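Local coordinates for protein phist (PDB 4JLE) that binds the virulence factor PfEMP1, probably through its helical PHIST domain, and migrates with it to knobs on the infected erythrocyte surface, at residues F34-R37 with N38-N41; Y105-L108 with S109-K113. All blocks are in the same frame, centred on the assembly; numbering follows the deposited sequence.

Contact 1 of 2, residues F34-R37 with N38-N41; sequences FINR and NDMN
N36 caps the helix that D39 and M40 help to begin. Its side-chain OD1 accepts from the backbone N of D39 at 3.1 Å, and the N-H of D39 aims at it almost dead straight, at 175°, from a position tilted somewhat out of the amide plane. The side chain can fold back in this way because its CG sits between the backbone N and the carbonyl carbon (chi1 60°), which brings OD1 over the first turn. This is an N-cap: the amide oxygen supplies an acceptor to an N-H that has no preceding helical carbonyl to pair with.

The main chain takes over at the next step. M40 N reaches N36 O at 3.1 Å, lying in the carbonyl plane, and N41 N reaches R37 O at 2.9 Å, the first two i to i+4 bonds of the turn. A water bridges strand and helix beside the cap, accepting from N36 N at 3.0 Å and donating to D39 OD2 at 2.9 Å. The D39 carboxylate is thus tied by solvent to the same residue that caps its amide.

I35 lays CG1 against D39 CB at 3.6 Å, while its CG2 branch meets M40 CG. The M40 chain bends at chi3 and carries CE back to I35 O, 3.4 Å away. R37 and N41 run side by side in the same direction, their flat ends turned 71° apart.

The contact is the junction of strand 34-36 with helix 37-72. The strand pairs antiparallel with a strand of the second subunit, whose G112 and L108 pack on M40 and N41 respectively.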
loop_
_atom_site.group_PDB
_atom_site.type_symbol
_atom_site.label_atom_id
_atom_site.label_comp_id
_atom_site.label_asym_id
_atom_site.label_seq_id
_atom_site.Cartn_x
_atom_site.Cartn_y
_atom_site.Cartn_z
ATOM N N PHE B 34 9.002 31.811 -8.892
ATOM C CA PHE B 34 8.735 30.535 -9.493
ATOM C C PHE B 34 9.619 29.480 -8.896
ATOM O O PHE B 34 10.676 29.794 -8.363
ATOM C CB PHE B 34 8.901 30.600 -11.028
ATOM C CG PHE B 34 8.045 31.658 -11.693
ATOM C CD1 PHE B 34 6.739 31.387 -12.064
ATOM C CD2 PHE B 34 8.542 32.941 -11.912
ATOM C CE1 PHE B 34 5.938 32.381 -12.640
ATOM C CE2 PHE B 34 7.741 33.927 -12.487
ATOM C CZ PHE B 34 6.444 33.645 -12.840
ATOM N N ILE B 35 9.155 28.219 -8.974
ATOM C CA ILE B 35 9.853 27.035 -8.518
ATOM C C ILE B 35 9.812 26.033 -9.681
ATOM O O ILE B 35 8.748 25.817 -10.291
ATOM C CB ILE B 35 9.300 26.472 -7.166
ATOM C CG1 ILE B 35 10.218 25.335 -6.609
ATOM C CG2 ILE B 35 7.789 26.086 -7.217
ATOM C CD1 ILE B 35 9.923 24.937 -5.110
ATOM N N ASN B 36 10.994 25.480 -10.027
ATOM C CA ASN B 36 11.128 24.513 -11.116
ATOM C C ASN B 36 10.795 23.082 -10.624
ATOM O O ASN B 36 10.609 22.859 -9.420
ATOM C CB ASN B 36 12.539 24.581 -11.767
ATOM C CG ASN B 36 13.697 24.303 -10.827
ATOM O OD1 ASN B 36 13.797 23.233 -10.212
ATOM N ND2 ASN B 36 14.609 25.259 -10.704
ATOM N N ARG B 37 10.701 22.126 -11.588
ATOM C CA ARG B 37 10.368 20.717 -11.380
ATOM C C ARG B 37 11.376 20.010 -10.501
ATOM O O ARG B 37 10.961 19.218 -9.672
ATOM C CB ARG B 37 10.265 19.998 -12.715
ATOM C CG ARG B 37 9.485 18.688 -12.605
ATOM C CD ARG B 37 9.806 17.753 -13.756
ATOM N NE ARG B 37 9.412 18.268 -15.077
ATOM C CZ ARG B 37 8.483 17.725 -15.871
ATOM N NH1 ARG B 37 7.811 16.646 -15.479
ATOM N NH2 ARG B 37 8.209 18.269 -17.052
ATOM N N ASN B 38 12.685 20.298 -10.636
ATOM C CA ASN B 38 13.685 19.658 -9.787
ATOM C C ASN B 38 13.404 19.919 -8.307
ATOM O O ASN B 38 13.197 18.981 -7.531
ATOM C CB ASN B 38 15.081 20.135 -10.134
ATOM C CG ASN B 38 16.094 19.646 -9.112
ATOM O OD1 ASN B 38 16.067 18.460 -8.699
ATOM N ND2 ASN B 38 16.982 20.555 -8.659
ATOM N N ASP B 39 13.351 21.203 -7.939
ATOM C CA ASP B 39 13.079 21.649 -6.588
ATOM C C ASP B 39 11.735 21.095 -6.053
ATOM O O ASP B 39 11.665 20.682 -4.890
ATOM C CB ASP B 39 13.139 23.179 -6.570
ATOM C CG ASP B 39 14.531 23.747 -6.872
ATOM O OD1 ASP B 39 15.464 22.936 -7.171
ATOM O OD2 ASP B 39 14.721 24.994 -6.712
ATOM N N MET B 40 10.699 21.006 -6.911
ATOM C CA MET B 40 9.389 20.460 -6.520
ATOM C C MET B 40 9.497 18.979 -6.221
ATOM O O MET B 40 8.910 18.505 -5.248
ATOM C CB MET B 40 8.338 20.700 -7.620
ATOM C CG MET B 40 7.979 22.206 -7.814
ATOM S SD MET B 40 6.527 22.369 -8.902
ATOM C CE MET B 40 7.308 22.705 -10.544
ATOM N N ASN B 41 10.305 18.257 -7.025
ATOM C CA ASN B 41 10.518 16.827 -6.868
ATOM C C ASN B 41 11.317 16.545 -5.600
ATOM O O ASN B 41 10.924 15.678 -4.827
ATOM C CB ASN B 41 11.192 16.240 -8.119
ATOM C CG ASN B 41 10.301 16.161 -9.353
ATOM O OD1 ASN B 41 9.092 16.423 -9.312
ATOM N ND2 ASN B 41 10.885 15.789 -10.481
HETATM O O HOH W 1 13.296 26.695 -8.506
#

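Contact 2 of 2, residues Y105-L108 with S109-K113; sequences YAFL and SLNGK
S109 and N111 turn their polar side chains back onto carbonyls of Y105 and F107 near the C-terminal end of helix 77-110, part of the helical bundle of the PHIST domain. Two main-chain bonds continue the alpha-helical i to i+4 pattern: S109 N to Y105 O at 3.0 Å and L110 N to A106 O at 3.1 Å.

Side-chain to main-chain bonds reinforce this framework. S109 OG, set beside its own backbone N and anti to the carbonyl carbon (chi1 -55°), donates to Y105 O at 2.7 Å from above the carbonyl plane. S109 N arrives from the opposite face, leaving this oxygen gripped by two donors of one residue. N111 does the corresponding work two residues on, but with an amide: ND2 donates to F107 O at 2.9 Å, with an N-H...O angle of 163°. The donor lies in the carbonyl plane on a lone pair, and the oxygen falls close to the plane of the N111 amide. The bond therefore holds that amide against the last turn, while its ND2 and OD1 also bond N111 and G112 of the second subunit, respectively.

Ring and apolar contacts complete the turn. N111 ND2 comes to 3.5 Å from F107 CD1, and the ring and amide planes stand 47° apart. L110 leans its side chain along A106 O, with CD1 also 4.5 Å from A106 CB. From the second subunit, Y126 stacks on the Y105 ring, L110 packs on F107 and V123 on S109, placing this helix end in the dimer interface. Over one face of the Y105 ring, S109 OG sits 3.5 Å above the plane, displaced toward the rim nearest CE2.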
loop_
_atom_site.group_PDB
_atom_site.type_symbol
_atom_site.label_atom_id
_atom_site.label_comp_id
_atom_site.label_asym_id
_atom_site.label_seq_id
_atom_site.Cartn_x
_atom_site.Cartn_y
_atom_site.Cartn_z
ATOM N N TYR B 105 -4.910 16.027 -6.110
ATOM C CA TYR B 105 -5.110 17.408 -5.673
ATOM C C TYR B 105 -3.939 18.285 -6.149
ATOM O O TYR B 105 -4.161 19.346 -6.735
ATOM C CB TYR B 105 -5.251 17.501 -4.127
ATOM C CG TYR B 105 -5.404 18.932 -3.650
ATOM C CD1 TYR B 105 -6.651 19.555 -3.643
ATOM C CD2 TYR B 105 -4.296 19.693 -3.284
ATOM C CE1 TYR B 105 -6.794 20.889 -3.253
ATOM C CE2 TYR B 105 -4.430 21.031 -2.902
ATOM C CZ TYR B 105 -5.686 21.617 -2.872
ATOM O OH TYR B 105 -5.855 22.923 -2.474
ATOM N N ALA B 106 -2.700 17.835 -5.874
ATOM C CA ALA B 106 -1.476 18.543 -6.227
ATOM C C ALA B 106 -1.320 18.635 -7.732
ATOM O O ALA B 106 -0.928 19.687 -8.214
ATOM C CB ALA B 106 -0.257 17.868 -5.607
ATOM N N PHE B 107 -1.686 17.587 -8.481
ATOM C CA PHE B 107 -1.562 17.597 -9.937
ATOM C C PHE B 107 -2.436 18.688 -10.565
ATOM O O PHE B 107 -1.935 19.494 -11.350
ATOM C CB PHE B 107 -1.860 16.227 -10.549
ATOM C CG PHE B 107 -1.764 16.219 -12.046
ATOM C CD1 PHE B 107 -0.531 16.388 -12.683
ATOM C CD2 PHE B 107 -2.889 15.997 -12.824
ATOM C CE1 PHE B 107 -0.442 16.390 -14.068
ATOM C CE2 PHE B 107 -2.794 15.969 -14.216
ATOM C CZ PHE B 107 -1.576 16.195 -14.827
ATOM N N LEU B 108 -3.719 18.731 -10.182
ATOM C CA LEU B 108 -4.672 19.706 -10.702
ATOM C C LEU B 108 -4.382 21.122 -10.234
ATOM O O LEU B 108 -4.655 22.062 -10.977
ATOM C CB LEU B 108 -6.109 19.323 -10.295
ATOM C CG LEU B 108 -6.584 17.909 -10.645
ATOM C CD1 LEU B 108 -7.962 17.650 -10.059
ATOM C CD2 LEU B 108 -6.563 17.644 -12.166
ATOM N N SER B 109 -3.876 21.291 -9.009
ATOM C CA SER B 109 -3.614 22.631 -8.471
ATOM C C SER B 109 -2.381 23.293 -9.075
ATOM O O SER B 109 -2.323 24.516 -9.144
ATOM C CB SER B 109 -3.443 22.585 -6.953
ATOM O OG SER B 109 -4.545 21.987 -6.298
ATOM N N LEU B 110 -1.384 22.504 -9.469
ATOM C CA LEU B 110 -0.096 23.027 -9.931
ATOM C C LEU B 110 0.034 23.105 -11.445
ATOM O O LEU B 110 1.041 23.596 -11.953
ATOM C CB LEU B 110 1.061 22.159 -9.351
ATOM C CG LEU B 110 1.216 22.124 -7.813
ATOM C CD1 LEU B 110 2.218 21.113 -7.418
ATOM C CD2 LEU B 110 1.625 23.459 -7.239
ATOM N N ASN B 111 -0.971 22.661 -12.159
ATOM C CA ASN B 111 -0.919 22.649 -13.614
ATOM C C ASN B 111 -2.191 23.246 -14.216
ATOM O O ASN B 111 -3.230 23.344 -13.529
ATOM C CB ASN B 111 -0.731 21.183 -14.108
ATOM C CG ASN B 111 0.594 20.585 -13.721
ATOM O OD1 ASN B 111 1.650 20.928 -14.267
ATOM N ND2 ASN B 111 0.560 19.688 -12.755
ATOM N N GLY B 112 -2.096 23.590 -15.508
ATOM C CA GLY B 112 -3.215 24.080 -16.306
ATOM C C GLY B 112 -4.275 23.007 -16.500
ATOM O O GLY B 112 -4.037 21.831 -16.216
ATOM N N LYS B 113 -5.439 23.413 -17.030
ATOM C CA LYS B 113 -6.604 22.553 -17.311
ATOM C C LYS B 113 -6.314 21.449 -18.351
ATOM O O LYS B 113 -7.041 20.461 -18.378
ATOM C CB LYS B 113 -7.805 23.397 -17.831
ATOM C CG LYS B 113 -8.405 24.406 -16.846
ATOM C CD LYS B 113 -9.547 23.801 -16.049
ATOM C CE LYS B 113 -9.966 24.678 -14.892
ATOM N NZ LYS B 113 -11.088 24.070 -14.123
#

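From the N terminus, the chain first meets contact 1, where strand 34-36 enters helix 37-72; it then runs up that helix, turns, and comes back along helix 77-110 to contact 2 near that helix's C-terminal end. Each contact is local, made between adjoining segments by residues a few positions apart, so the two stand in series, neither nested nor crossed. Their centres lie 14 Å apart, with nearest atoms about 5 Å from each other and no touch within the chain. The tie between them comes through the dimer: R37 and N41 of contact 1 meet L108 of the second subunit's contact 2, joining a helix start to a helix end across the interface.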